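Local coordinates for protein L-asparaginase I (Vibrio cholerae, PDB 2OCD) that probably catalyses, as a homotetrameric member of the asparaginase 1 family, the hydrolysis of L-asparagine to L-aspartate and ammonium, at residues Leu70-Ile75 / Ser102-Asn107; Asp74-Tyr79 / Gly201-Asn206; Asn229-Pro234 / Arg264-Val269; Leu310-Ser315 / Gln329-Glu334. All coordinates share one frame; numbering follows the deposited sequence.

Contact 1 of 4, residues Leu70-Ile75 / Ser102-Asn107; sequences LIADDI and SFMFEN
Ala72 faces two side chains at once, and this small residue shows how a helix can be brought up close to the end of another. Its CB touches the terminal methyl of Met104, a selenomethionine, with CE only 3.4 Å from Ala72 CB. The Met104 chain runs extended from the backbone as far as SE and then bends at chi3 (76°), which turns CE onto the alanine. The Phe105 ring meets the same helix beside that methyl, its CE1 4.0 Å from Ala72 CA and its CZ 3.8 Å from Ile75 CG2. Ile75 and Phe105 cross at about a right angle. The branch used is CG2, set anti to the backbone N, while the longer CG1 arm leads off elsewhere. These parts belong to the N-terminal alpha/beta domain: helix 65-78 precedes strand 84-88, and helix 94-104 is the connecting helix of the beta-alpha-beta unit from 84-88 to 112-115. Phe105 is where the chain leaves helical angles (psi 134°) and starts the short strand 105-106, which pairs with 204-205. All four touching residues are buried, and no hydrogen bond joins the segments. The other flank of helix 65-78 is open to solvent: Leu70 and Asp73 point away from the contact and are exposed, with Asp73 OD1 bonded to Gln69 one turn back along the same helix.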
loop_
_atom_site.group_PDB
_atom_site.type_symbol
_atom_site.label_atom_id
_atom_site.label_comp_id
_atom_site.label_asym_id
_atom_site.label_seq_id
_atom_site.Cartn_x
_atom_site.Cartn_y
_atom_site.Cartn_z
ATOM N N LEU B 70 31.244 24.640 0.127
ATOM C CA LEU B 70 32.279 23.730 -0.410
ATOM C C LEU B 70 31.684 22.853 -1.509
ATOM O O LEU B 70 32.215 22.847 -2.633
ATOM C CB LEU B 70 32.874 22.840 0.690
ATOM C CG LEU B 70 33.522 23.555 1.912
ATOM C CD1 LEU B 70 34.350 22.645 2.932
ATOM C CD2 LEU B 70 34.361 24.786 1.434
ATOM N N ILE B 71 30.556 22.170 -1.228
ATOM C CA ILE B 71 29.938 21.323 -2.234
ATOM C C ILE B 71 29.496 22.167 -3.488
ATOM O O ILE B 71 29.811 21.839 -4.652
ATOM C CB ILE B 71 28.763 20.520 -1.644
ATOM C CG1 ILE B 71 29.201 19.698 -0.408
ATOM C CG2 ILE B 71 28.208 19.576 -2.664
ATOM C CD1 ILE B 71 28.016 19.092 0.369
ATOM N N ALA B 72 28.766 23.255 -3.235
ATOM C CA ALA B 72 28.364 24.184 -4.298
ATOM C C ALA B 72 29.589 24.650 -5.084
ATOM O O ALA B 72 29.617 24.627 -6.293
ATOM C CB ALA B 72 27.618 25.378 -3.704
ATOM N N ASP B 73 30.632 25.069 -4.391
ATOM C CA ASP B 73 31.815 25.572 -5.089
ATOM C C ASP B 73 32.487 24.519 -5.930
ATOM O O ASP B 73 33.072 24.832 -6.937
ATOM C CB ASP B 73 32.810 26.119 -4.102
ATOM C CG ASP B 73 32.320 27.371 -3.420
ATOM O OD1 ASP B 73 31.405 28.057 -3.956
ATOM O OD2 ASP B 73 32.885 27.660 -2.335
ATOM N N ASP B 74 32.407 23.275 -5.489
ATOM C CA ASP B 74 33.040 22.174 -6.174
ATOM C C ASP B 74 32.249 21.945 -7.462
ATOM O O ASP B 74 32.788 21.967 -8.578
ATOM C CB ASP B 74 33.020 20.973 -5.243
ATOM C CG ASP B 74 33.553 19.737 -5.876
ATOM O OD1 ASP B 74 33.171 18.591 -5.524
ATOM O OD2 ASP B 74 34.357 19.904 -6.762
ATOM N N ILE B 75 30.944 21.820 -7.328
ATOM C CA ILE B 75 30.094 21.745 -8.510
ATOM C C ILE B 75 30.377 22.856 -9.568
ATOM O O ILE B 75 30.607 22.538 -10.776
ATOM C CB ILE B 75 28.592 21.697 -8.098
ATOM C CG1 ILE B 75 28.342 20.411 -7.329
ATOM C CG2 ILE B 75 27.653 21.729 -9.351
ATOM C CD1 ILE B 75 28.730 19.204 -8.140
ATOM N N SER B 102 19.490 23.540 -3.676
ATOM C CA SER B 102 18.452 23.915 -4.621
ATOM C C SER B 102 18.378 25.432 -4.701
ATOM O O SER B 102 18.311 25.973 -5.811
ATOM C CB SER B 102 17.096 23.323 -4.293
ATOM O OG SER B 102 16.459 24.004 -3.245
ATOM N N PHE B 103 18.457 26.117 -3.558
ATOM C CA PHE B 103 18.418 27.596 -3.572
ATOM C C PHE B 103 19.731 28.256 -4.006
ATOM O O PHE B 103 19.701 29.261 -4.740
ATOM C CB PHE B 103 17.926 28.145 -2.249
ATOM C CG PHE B 103 16.589 27.664 -1.940
ATOM C CD1 PHE B 103 15.511 28.140 -2.665
ATOM C CD2 PHE B 103 16.400 26.629 -1.025
ATOM C CE1 PHE B 103 14.264 27.687 -2.444
ATOM C CE2 PHE B 103 15.138 26.148 -0.786
ATOM C CZ PHE B 103 14.047 26.669 -1.516
HETATM N N MSE B 104 20.856 27.664 -3.598
HETATM C CA MSE B 104 22.150 28.178 -3.954
HETATM C C MSE B 104 22.421 28.206 -5.432
HETATM O O MSE B 104 23.145 29.088 -5.894
HETATM C CB MSE B 104 23.239 27.358 -3.280
HETATM C CG MSE B 104 23.309 27.646 -1.791
HETATM SE SE MSE B 104 24.553 26.531 -0.812
HETATM C CE MSE B 104 26.176 27.428 -1.410
ATOM N N PHE B 105 21.894 27.227 -6.164
ATOM C CA PHE B 105 22.107 27.162 -7.594
ATOM C C PHE B 105 21.016 27.942 -8.275
ATOM O O PHE B 105 19.848 27.768 -8.006
ATOM C CB PHE B 105 22.081 25.740 -8.150
ATOM C CG PHE B 105 23.180 24.849 -7.652
ATOM C CD1 PHE B 105 24.467 25.314 -7.475
ATOM C CD2 PHE B 105 22.937 23.510 -7.435
ATOM C CE1 PHE B 105 25.453 24.480 -7.027
ATOM C CE2 PHE B 105 23.929 22.682 -7.006
ATOM C CZ PHE B 105 25.180 23.167 -6.794
ATOM N N GLU B 106 21.429 28.752 -9.227
ATOM C CA GLU B 106 20.554 29.627 -9.941
ATOM C C GLU B 106 20.728 29.347 -11.445
ATOM O O GLU B 106 21.843 29.357 -11.961
ATOM C CB GLU B 106 20.909 31.046 -9.524
ATOM C CG GLU B 106 20.674 32.113 -10.532
ATOM C CD GLU B 106 20.354 33.442 -9.840
ATOM O OE1 GLU B 106 19.240 33.518 -9.242
ATOM O OE2 GLU B 106 21.199 34.381 -9.881
ATOM N N ASN B 107 19.617 29.051 -12.118
ATOM C CA ASN B 107 19.613 28.673 -13.531
ATOM C C ASN B 107 20.420 27.430 -13.800
ATOM O O ASN B 107 21.179 27.361 -14.750
ATOM C CB ASN B 107 20.087 29.826 -14.431
ATOM C CG ASN B 107 19.305 31.114 -14.195
ATOM O OD1 ASN B 107 18.102 31.098 -13.883
ATOM N ND2 ASN B 107 19.996 32.236 -14.308
#

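Contact 2 of 4, residues Asp74-Tyr79 / Gly201-Asn206; sequences DIAANY and GEFKVN
The rings of Tyr79 and Phe203 lie one upon the other in a parallel-displaced stack, their planes 3° apart and their centroids separated by 3.8 Å. The slip is small: Phe203 CD2 sits over the centre of the tyrosine ring, and Tyr79 CE1 over the centre of the phenylalanine ring. At the edge of Phe203, near its plane, comes the backbone of Ala76, with CA 4.1 Å from Phe203 CE2. Both aromatic groups hold CG anti to the backbone N (chi1 -170° in Tyr79, 166° in Phe203), an extended setting that brings the two rings over each other. The tyrosine is further fixed by its hydroxyl, bonded to Gly109 N, and by a cation-pi contact with Lys110. Structurally, the last turn of helix 65-78 is here laid against the two-stranded antiparallel sheet of 105-106 and 204-205. Val205 continues the apolar seam beyond the stack, its CG2 packing on Ala76 CB at 3.7 Å. Lys204, alternating with these residues, leaves its strand on the far side, where NZ binds Asn206 OD1 at 2.7 Å, in the carbonyl plane, and also forms a salt bridge with Glu106.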
loop_
_atom_site.group_PDB
_atom_site.type_symbol
_atom_site.label_atom_id
_atom_site.label_comp_id
_atom_site.label_asym_id
_atom_site.label_seq_id
_atom_site.Cartn_x
_atom_site.Cartn_y
_atom_site.Cartn_z
ATOM N N ASP B 74 32.407 23.275 -5.489
ATOM C CA ASP B 74 33.040 22.174 -6.174
ATOM C C ASP B 74 32.249 21.945 -7.462
ATOM O O ASP B 74 32.788 21.967 -8.578
ATOM C CB ASP B 74 33.020 20.973 -5.243
ATOM C CG ASP B 74 33.553 19.737 -5.876
ATOM O OD1 ASP B 74 33.171 18.591 -5.524
ATOM O OD2 ASP B 74 34.357 19.904 -6.762
ATOM N N ILE B 75 30.944 21.820 -7.328
ATOM C CA ILE B 75 30.094 21.745 -8.510
ATOM C C ILE B 75 30.377 22.856 -9.568
ATOM O O ILE B 75 30.607 22.538 -10.776
ATOM C CB ILE B 75 28.592 21.697 -8.098
ATOM C CG1 ILE B 75 28.342 20.411 -7.329
ATOM C CG2 ILE B 75 27.653 21.729 -9.351
ATOM C CD1 ILE B 75 28.730 19.204 -8.140
ATOM N N ALA B 76 30.350 24.116 -9.120
ATOM C CA ALA B 76 30.622 25.291 -9.970
ATOM C C ALA B 76 31.924 25.138 -10.757
ATOM O O ALA B 76 31.975 25.399 -11.968
ATOM C CB ALA B 76 30.716 26.564 -9.119
ATOM N N ALA B 77 32.972 24.713 -10.051
ATOM C CA ALA B 77 34.268 24.556 -10.652
ATOM C C ALA B 77 34.170 23.490 -11.714
ATOM O O ALA B 77 34.871 23.571 -12.705
ATOM C CB ALA B 77 35.281 24.174 -9.639
ATOM N N ASN B 78 33.316 22.496 -11.532
ATOM C CA ASN B 78 33.272 21.409 -12.488
ATOM C C ASN B 78 32.105 21.542 -13.456
ATOM O O ASN B 78 31.902 20.691 -14.365
ATOM C CB ASN B 78 33.237 20.075 -11.749
ATOM C CG ASN B 78 34.569 19.724 -11.162
ATOM O OD1 ASN B 78 34.771 19.764 -9.935
ATOM N ND2 ASN B 78 35.517 19.416 -12.030
ATOM N N TYR B 79 31.356 22.619 -13.279
ATOM C CA TYR B 79 30.097 22.777 -13.993
ATOM C C TYR B 79 30.184 22.591 -15.501
ATOM O O TYR B 79 29.307 21.974 -16.099
ATOM C CB TYR B 79 29.466 24.126 -13.700
ATOM C CG TYR B 79 28.079 24.201 -14.232
ATOM C CD1 TYR B 79 27.026 23.574 -13.569
ATOM C CD2 TYR B 79 27.801 24.859 -15.433
ATOM C CE1 TYR B 79 25.734 23.631 -14.054
ATOM C CE2 TYR B 79 26.505 24.908 -15.933
ATOM C CZ TYR B 79 25.474 24.304 -15.225
ATOM O OH TYR B 79 24.188 24.368 -15.691
ATOM N N GLY B 201 18.896 31.882 -18.094
ATOM C CA GLY B 201 19.982 32.755 -17.659
ATOM C C GLY B 201 21.199 31.923 -17.408
ATOM O O GLY B 201 21.122 30.707 -17.390
ATOM N N GLU B 202 22.337 32.557 -17.208
ATOM C CA GLU B 202 23.571 31.796 -17.025
ATOM C C GLU B 202 23.609 31.136 -15.655
ATOM O O GLU B 202 23.127 31.707 -14.675
ATOM C CB GLU B 202 24.786 32.696 -17.249
ATOM C CG GLU B 202 25.260 32.674 -18.707
ATOM C CD GLU B 202 26.132 33.865 -19.074
ATOM O OE1 GLU B 202 26.263 34.156 -20.297
ATOM O OE2 GLU B 202 26.680 34.514 -18.141
ATOM N N PHE B 203 24.168 29.930 -15.588
ATOM C CA PHE B 203 24.293 29.237 -14.316
ATOM C C PHE B 203 25.175 30.039 -13.406
ATOM O O PHE B 203 26.215 30.534 -13.829
ATOM C CB PHE B 203 24.895 27.843 -14.477
ATOM C CG PHE B 203 25.362 27.202 -13.157
ATOM C CD1 PHE B 203 24.467 26.606 -12.297
ATOM C CD2 PHE B 203 26.716 27.196 -12.800
ATOM C CE1 PHE B 203 24.906 26.005 -11.125
ATOM C CE2 PHE B 203 27.151 26.602 -11.599
ATOM C CZ PHE B 203 26.244 26.012 -10.776
ATOM N N LYS B 204 24.766 30.139 -12.146
ATOM C CA LYS B 204 25.582 30.762 -11.132
ATOM C C LYS B 204 25.345 30.131 -9.746
ATOM O O LYS B 204 24.244 29.684 -9.460
ATOM C CB LYS B 204 25.221 32.223 -11.095
ATOM C CG LYS B 204 26.149 33.045 -10.264
ATOM C CD LYS B 204 25.373 33.871 -9.217
ATOM C CE LYS B 204 24.481 34.956 -9.841
ATOM N NZ LYS B 204 23.815 35.797 -8.779
ATOM N N VAL B 205 26.372 30.127 -8.901
ATOM C CA VAL B 205 26.246 29.768 -7.496
ATOM C C VAL B 205 26.227 30.973 -6.554
ATOM O O VAL B 205 27.170 31.755 -6.518
ATOM C CB VAL B 205 27.391 28.865 -7.037
ATOM C CG1 VAL B 205 27.276 28.613 -5.503
ATOM C CG2 VAL B 205 27.394 27.563 -7.860
ATOM N N ASN B 206 25.160 31.074 -5.753
ATOM C CA ASN B 206 24.958 32.178 -4.807
ATOM C C ASN B 206 25.424 31.754 -3.398
ATOM O O ASN B 206 25.112 30.672 -2.962
ATOM C CB ASN B 206 23.462 32.574 -4.760
ATOM C CG ASN B 206 22.955 33.330 -6.055
ATOM O OD1 ASN B 206 23.653 34.173 -6.677
ATOM N ND2 ASN B 206 21.699 33.044 -6.417
#

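Contact 3 of 4, residues Asn229-Pro234 / Arg264-Val269; sequences NTLLQP and RGVIVV
The end of helix 224-231 and the lead-in to strand 267-272 stand 8.5 Å apart between Leu231 CA and Val266 CA, with no main-chain bond across, so side chains have to span the distance. Gly265, at positive phi, is the C-prime residue of the Schellman motif that ends helix 252-263, closed by Val266 N to Ala261 O. Just before it, Arg264 reaches back to the other segment. In the conformer described here, one of two modelled, Arg264 NH1 donates to Leu231 O at 3.2 Å with an N-H...O angle of 162°. The oxygen lies at the edge of the guanidinium, almost exactly in its plane, whereas the donor stands 44° out of the carbonyl plane. A bend at chi2 (108°) swings the arm around, and Val266 CG2 stands 3.4 Å above the guanidinium plane, offset toward the edge of the group. Leu231 meets Val266 more loosely, CD2 to CG1 at 4.3 Å, and itself packs on Ala261 and Met238. Gln233 slides past Arg264 in the opposite direction, with Gln233 OE1 4.1 Å from Arg264 NH2, too long for a bond. Its backbone O makes a weak hydrogen bond to Asn229 of a neighbouring subunit. The contact thus joins a small buried apolar patch to a single polar tie on its exposed side; a cation placed at a carbonyl near a helix's C-terminal end would probably be favoured by the helix dipole.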
loop_
_atom_site.group_PDB
_atom_site.type_symbol
_atom_site.label_atom_id
_atom_site.label_comp_id
_atom_site.label_asym_id
_atom_site.label_seq_id
_atom_site.Cartn_x
_atom_site.Cartn_y
_atom_site.Cartn_z
ATOM N N ASN B 229 12.655 33.481 24.974
ATOM C CA ASN B 229 14.010 32.904 24.920
ATOM C C ASN B 229 14.451 32.615 23.519
ATOM O O ASN B 229 15.601 32.869 23.155
ATOM C CB ASN B 229 14.091 31.579 25.707
ATOM C CG ASN B 229 14.045 31.791 27.223
ATOM O OD1 ASN B 229 14.150 32.926 27.707
ATOM N ND2 ASN B 229 13.860 30.692 27.980
ATOM N N THR B 230 13.541 32.061 22.731
ATOM C CA THR B 230 13.856 31.704 21.356
ATOM C C THR B 230 14.024 32.952 20.462
ATOM O O THR B 230 14.545 32.843 19.357
ATOM C CB THR B 230 12.729 30.856 20.709
ATOM O OG1 THR B 230 11.516 31.649 20.644
ATOM C CG2 THR B 230 12.475 29.574 21.470
ATOM N N LEU B 231 13.540 34.114 20.901
ATOM C CA LEU B 231 13.606 35.314 20.069
ATOM C C LEU B 231 14.791 36.202 20.454
ATOM O O LEU B 231 15.044 37.203 19.806
ATOM C CB LEU B 231 12.270 36.105 20.106
ATOM C CG LEU B 231 11.095 35.493 19.339
ATOM C CD1 LEU B 231 9.785 35.993 19.863
ATOM C CD2 LEU B 231 11.165 35.727 17.834
ATOM N N LEU B 232 15.525 35.854 21.502
ATOM C CA LEU B 232 16.624 36.711 21.904
ATOM C C LEU B 232 17.671 36.777 20.814
ATOM O O LEU B 232 17.796 35.861 19.989
ATOM C CB LEU B 232 17.268 36.262 23.212
ATOM C CG LEU B 232 16.532 36.701 24.469
ATOM C CD1 LEU B 232 17.231 36.189 25.759
ATOM C CD2 LEU B 232 16.381 38.223 24.466
ATOM N N GLN B 233 18.429 37.881 20.838
ATOM C CA GLN B 233 19.446 38.126 19.834
ATOM C C GLN B 233 20.447 37.028 20.089
ATOM O O GLN B 233 20.638 36.613 21.237
ATOM C CB GLN B 233 20.084 39.497 19.952
ATOM C CG GLN B 233 19.114 40.652 20.283
ATOM C CD GLN B 233 18.788 41.572 19.102
ATOM O OE1 GLN B 233 18.960 41.202 17.913
ATOM N NE2 GLN B 233 18.307 42.803 19.432
ATOM N N PRO B 234 21.066 36.531 19.013
ATOM C CA PRO B 234 21.114 37.087 17.640
ATOM C C PRO B 234 20.026 36.653 16.632
ATOM O O PRO B 234 20.104 36.960 15.439
ATOM C CB PRO B 234 22.472 36.577 17.145
ATOM C CG PRO B 234 22.573 35.228 17.824
ATOM C CD PRO B 234 21.833 35.287 19.117
ATOM N N ARG B 264 11.038 44.436 14.594
ATOM C CA ARG B 264 12.456 44.812 14.610
ATOM C C ARG B 264 13.214 43.954 13.631
ATOM O O ARG B 264 14.414 43.817 13.699
ATOM C CB ARG B 264 13.086 44.843 16.022
ATOM C CG ARG B 264 12.676 43.735 16.991
ATOM C CD ARG B 264 13.760 42.705 17.261
ATOM N NE ARG B 264 13.230 41.722 18.185
ATOM C CZ ARG B 264 13.803 40.580 18.501
ATOM N NH1 ARG B 264 13.181 39.796 19.356
ATOM N NH2 ARG B 264 14.972 40.226 17.974
ATOM N N GLY B 265 12.492 43.413 12.673
ATOM C CA GLY B 265 13.116 42.766 11.524
ATOM C C GLY B 265 13.393 41.276 11.602
ATOM O O GLY B 265 14.264 40.800 10.853
ATOM N N VAL B 266 12.671 40.524 12.440
ATOM C CA VAL B 266 12.866 39.078 12.505
ATOM C C VAL B 266 11.839 38.414 11.598
ATOM O O VAL B 266 10.652 38.615 11.766
ATOM C CB VAL B 266 12.645 38.524 13.947
ATOM C CG1 VAL B 266 12.703 36.967 13.974
ATOM C CG2 VAL B 266 13.604 39.147 14.959
ATOM N N ILE B 267 12.264 37.597 10.646
ATOM C CA ILE B 267 11.283 36.902 9.788
ATOM C C ILE B 267 10.639 35.719 10.531
ATOM O O ILE B 267 11.303 34.982 11.266
ATOM C CB ILE B 267 11.902 36.471 8.446
ATOM C CG1 ILE B 267 11.876 37.643 7.465
ATOM C CG2 ILE B 267 11.121 35.363 7.869
ATOM C CD1 ILE B 267 13.062 37.683 6.600
ATOM N N VAL B 268 9.332 35.575 10.362
ATOM C CA VAL B 268 8.582 34.647 11.136
ATOM C C VAL B 268 7.676 33.861 10.177
ATOM O O VAL B 268 6.716 34.397 9.601
ATOM C CB VAL B 268 7.818 35.360 12.269
ATOM C CG1 VAL B 268 6.998 34.325 13.114
ATOM C CG2 VAL B 268 8.794 36.152 13.185
ATOM N N VAL B 269 8.022 32.592 9.976
ATOM C CA VAL B 269 7.407 31.790 8.946
ATOM C C VAL B 269 6.645 30.699 9.647
ATOM O O VAL B 269 7.120 30.119 10.625
ATOM C CB VAL B 269 8.467 31.197 7.979
ATOM C CG1 VAL B 269 9.463 30.350 8.715
ATOM C CG2 VAL B 269 7.810 30.396 6.797
#

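Contact 4 of 4, residues Leu310-Ser315 / Gln329-Glu334; sequences LHYLLS and QVLRGE
Tyr312 presents the edge of its ring to Leu331, with CE2 4.1 Å from Leu331 CD1 and the methyl near the ring plane. The same methyl also approaches Leu313 CD2, at 4.4 Å, so one branch of Leu331 serves two neighbouring side chains of the helix. Tyr312 holds CG anti to its backbone N (chi1 163°), which carries the ring out toward the C-terminal segment. Arg332 crosses the tyrosine at about a right angle. Its NH2 is 4.2 Å from Tyr312 OH, so the two polar ends are merely neighbours. Glu334 braces the 329-334 segment, which has no regular secondary structure. Its carboxylate turns back on the chain, and Glu334 OE2 accepts Leu331 N at 3.0 Å. Glu334 OE1 takes Arg332 N at 2.6 Å through its syn lone pair, with a weak second bond from Leu331 N. With Gly333 at positive phi in between, the carboxylate bridges the two backbone N-H groups, which is consistent with a fixed turn. Arg332 is steadied further by NH1, which donates to Leu331 O at 3.0 Å. Lys309 forms a salt bridge with Glu334 OE2 and also binds Gln329 O, so one lysine of the helix grips the segment at two points. Other sides of helix 303-315 pack elsewhere, Leu310 on strands 213-217 and 237-242 and Leu313 on helix 320-327, while the 329-334 segment, following that last helix, passes back toward the N-terminal domain, where Arg332 NE bonds Phe105 O.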
loop_
_atom_site.group_PDB
_atom_site.type_symbol
_atom_site.label_atom_id
_atom_site.label_comp_id
_atom_site.label_asym_id
_atom_site.label_seq_id
_atom_site.Cartn_x
_atom_site.Cartn_y
_atom_site.Cartn_z
ATOM N N LEU B 310 15.488 30.268 3.936
ATOM C CA LEU B 310 15.879 31.362 4.826
ATOM C C LEU B 310 17.408 31.610 4.798
ATOM O O LEU B 310 17.854 32.778 4.793
ATOM C CB LEU B 310 15.376 31.118 6.260
ATOM C CG LEU B 310 13.912 31.501 6.614
ATOM C CD1 LEU B 310 13.434 30.825 7.898
ATOM C CD2 LEU B 310 13.646 33.029 6.713
ATOM N N HIS B 311 18.215 30.543 4.739
ATOM C CA HIS B 311 19.667 30.702 4.761
ATOM C C HIS B 311 20.148 31.290 3.425
ATOM O O HIS B 311 21.140 32.025 3.342
ATOM C CB HIS B 311 20.384 29.368 4.960
ATOM C CG HIS B 311 20.636 28.959 6.395
ATOM N ND1 HIS B 311 19.689 28.320 7.171
ATOM C CD2 HIS B 311 21.780 28.971 7.137
ATOM C CE1 HIS B 311 20.219 28.027 8.353
ATOM N NE2 HIS B 311 21.483 28.413 8.360
ATOM N N TYR B 312 19.482 30.890 2.361
ATOM C CA TYR B 312 19.725 31.468 1.039
ATOM C C TYR B 312 19.489 32.955 1.110
ATOM O O TYR B 312 20.438 33.706 0.918
ATOM C CB TYR B 312 18.823 30.841 -0.012
ATOM C CG TYR B 312 18.724 31.623 -1.277
ATOM C CD1 TYR B 312 19.839 31.898 -2.022
ATOM C CD2 TYR B 312 17.507 32.066 -1.749
ATOM C CE1 TYR B 312 19.765 32.629 -3.202
ATOM C CE2 TYR B 312 17.421 32.800 -2.938
ATOM C CZ TYR B 312 18.560 33.074 -3.657
ATOM O OH TYR B 312 18.495 33.786 -4.851
ATOM N N LEU B 313 18.257 33.360 1.436
ATOM C CA LEU B 313 17.842 34.764 1.358
ATOM C C LEU B 313 18.495 35.680 2.393
ATOM O O LEU B 313 18.917 36.817 2.079
ATOM C CB LEU B 313 16.327 34.898 1.506
ATOM C CG LEU B 313 15.485 34.344 0.359
ATOM C CD1 LEU B 313 14.088 34.168 0.902
ATOM C CD2 LEU B 313 15.498 35.242 -0.938
ATOM N N LEU B 314 18.580 35.207 3.628
ATOM C CA LEU B 314 19.175 36.026 4.664
ATOM C C LEU B 314 20.676 36.206 4.406
ATOM O O LEU B 314 21.290 37.090 5.022
ATOM C CB LEU B 314 18.938 35.407 6.048
ATOM C CG LEU B 314 17.514 35.520 6.602
ATOM C CD1 LEU B 314 17.263 34.430 7.666
ATOM C CD2 LEU B 314 17.227 36.931 7.190
ATOM N N SER B 315 21.265 35.371 3.524
ATOM C CA SER B 315 22.737 35.408 3.224
ATOM C C SER B 315 23.070 36.308 2.056
ATOM O O SER B 315 24.203 36.632 1.842
ATOM C CB SER B 315 23.312 34.001 2.900
ATOM O OG SER B 315 23.395 33.132 4.029
ATOM N N GLN B 329 7.445 33.442 -2.311
ATOM C CA GLN B 329 7.445 33.196 -3.732
ATOM C C GLN B 329 8.144 31.860 -4.012
ATOM O O GLN B 329 9.057 31.479 -3.265
ATOM C CB GLN B 329 8.091 34.389 -4.434
ATOM C CG GLN B 329 8.551 34.164 -5.866
ATOM C CD GLN B 329 9.355 35.371 -6.398
ATOM O OE1 GLN B 329 9.981 36.128 -5.624
ATOM N NE2 GLN B 329 9.327 35.560 -7.697
ATOM N N VAL B 330 7.641 31.133 -5.028
ATOM C CA VAL B 330 8.115 29.819 -5.386
ATOM C C VAL B 330 9.392 30.045 -6.124
ATOM O O VAL B 330 9.389 30.681 -7.169
ATOM C CB VAL B 330 7.120 28.997 -6.279
ATOM C CG1 VAL B 330 7.705 27.628 -6.600
ATOM C CG2 VAL B 330 5.775 28.832 -5.603
ATOM N N LEU B 331 10.508 29.563 -5.608
ATOM C CA LEU B 331 11.751 29.905 -6.277
ATOM C C LEU B 331 12.314 28.692 -7.005
ATOM O O LEU B 331 12.944 28.867 -8.044
ATOM C CB LEU B 331 12.749 30.521 -5.277
ATOM C CG LEU B 331 12.327 31.834 -4.558
ATOM C CD1 LEU B 331 13.390 32.408 -3.611
ATOM C CD2 LEU B 331 11.968 32.876 -5.624
ATOM N N ARG B 332 12.072 27.479 -6.475
ATOM C CA ARG B 332 12.636 26.250 -7.037
ATOM C C ARG B 332 11.747 25.034 -6.840
ATOM O O ARG B 332 12.240 23.906 -6.637
ATOM C CB ARG B 332 14.018 25.928 -6.465
ATOM C CG ARG B 332 15.040 27.062 -6.459
ATOM C CD ARG B 332 15.847 27.260 -7.755
ATOM N NE ARG B 332 16.932 28.202 -7.458
ATOM C CZ ARG B 332 16.780 29.528 -7.384
ATOM N NH1 ARG B 332 15.601 30.087 -7.647
ATOM N NH2 ARG B 332 17.801 30.303 -7.035
ATOM N N GLY B 333 10.436 25.271 -6.950
ATOM C CA GLY B 333 9.430 24.202 -6.877
ATOM C C GLY B 333 9.273 23.610 -5.473
ATOM O O GLY B 333 8.678 22.549 -5.330
ATOM N N GLU B 334 9.779 24.309 -4.456
ATOM C CA GLU B 334 9.786 23.830 -3.035
ATOM C C GLU B 334 8.432 23.846 -2.342
ATOM O O GLU B 334 8.283 23.329 -1.207
ATOM C CB GLU B 334 10.747 24.667 -2.157
ATOM C CG GLU B 334 10.316 26.106 -1.923
ATOM C CD GLU B 334 10.746 27.119 -3.039
ATOM O OE1 GLU B 334 11.299 26.730 -4.097
ATOM O OE2 GLU B 334 10.509 28.348 -2.860
#

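How the contacts relate
Contacts 1 and 2 set successive turns of helix 65-78 against the small sheet of 105-106 and 204-205 and the residues just before its strands, their centres 6 Å apart; the first is wholly buried and aliphatic-aromatic, the second partly buried and built on a ring stack, with the Glu106-Lys204 salt bridge between them. Contact 4 links the domains: Arg332 reaches the end of helix 94-104 in contact 1, with a weak hydrogen bond to Phe103 O besides the one to Phe105, and Leu310 packs on Ile267 and Val269 of contact 3. Contact 3, about 28 Å from contact 1 between centres, is the outlying one, beside a neighbouring subunit, and alone has a hydrogen bond across its segments.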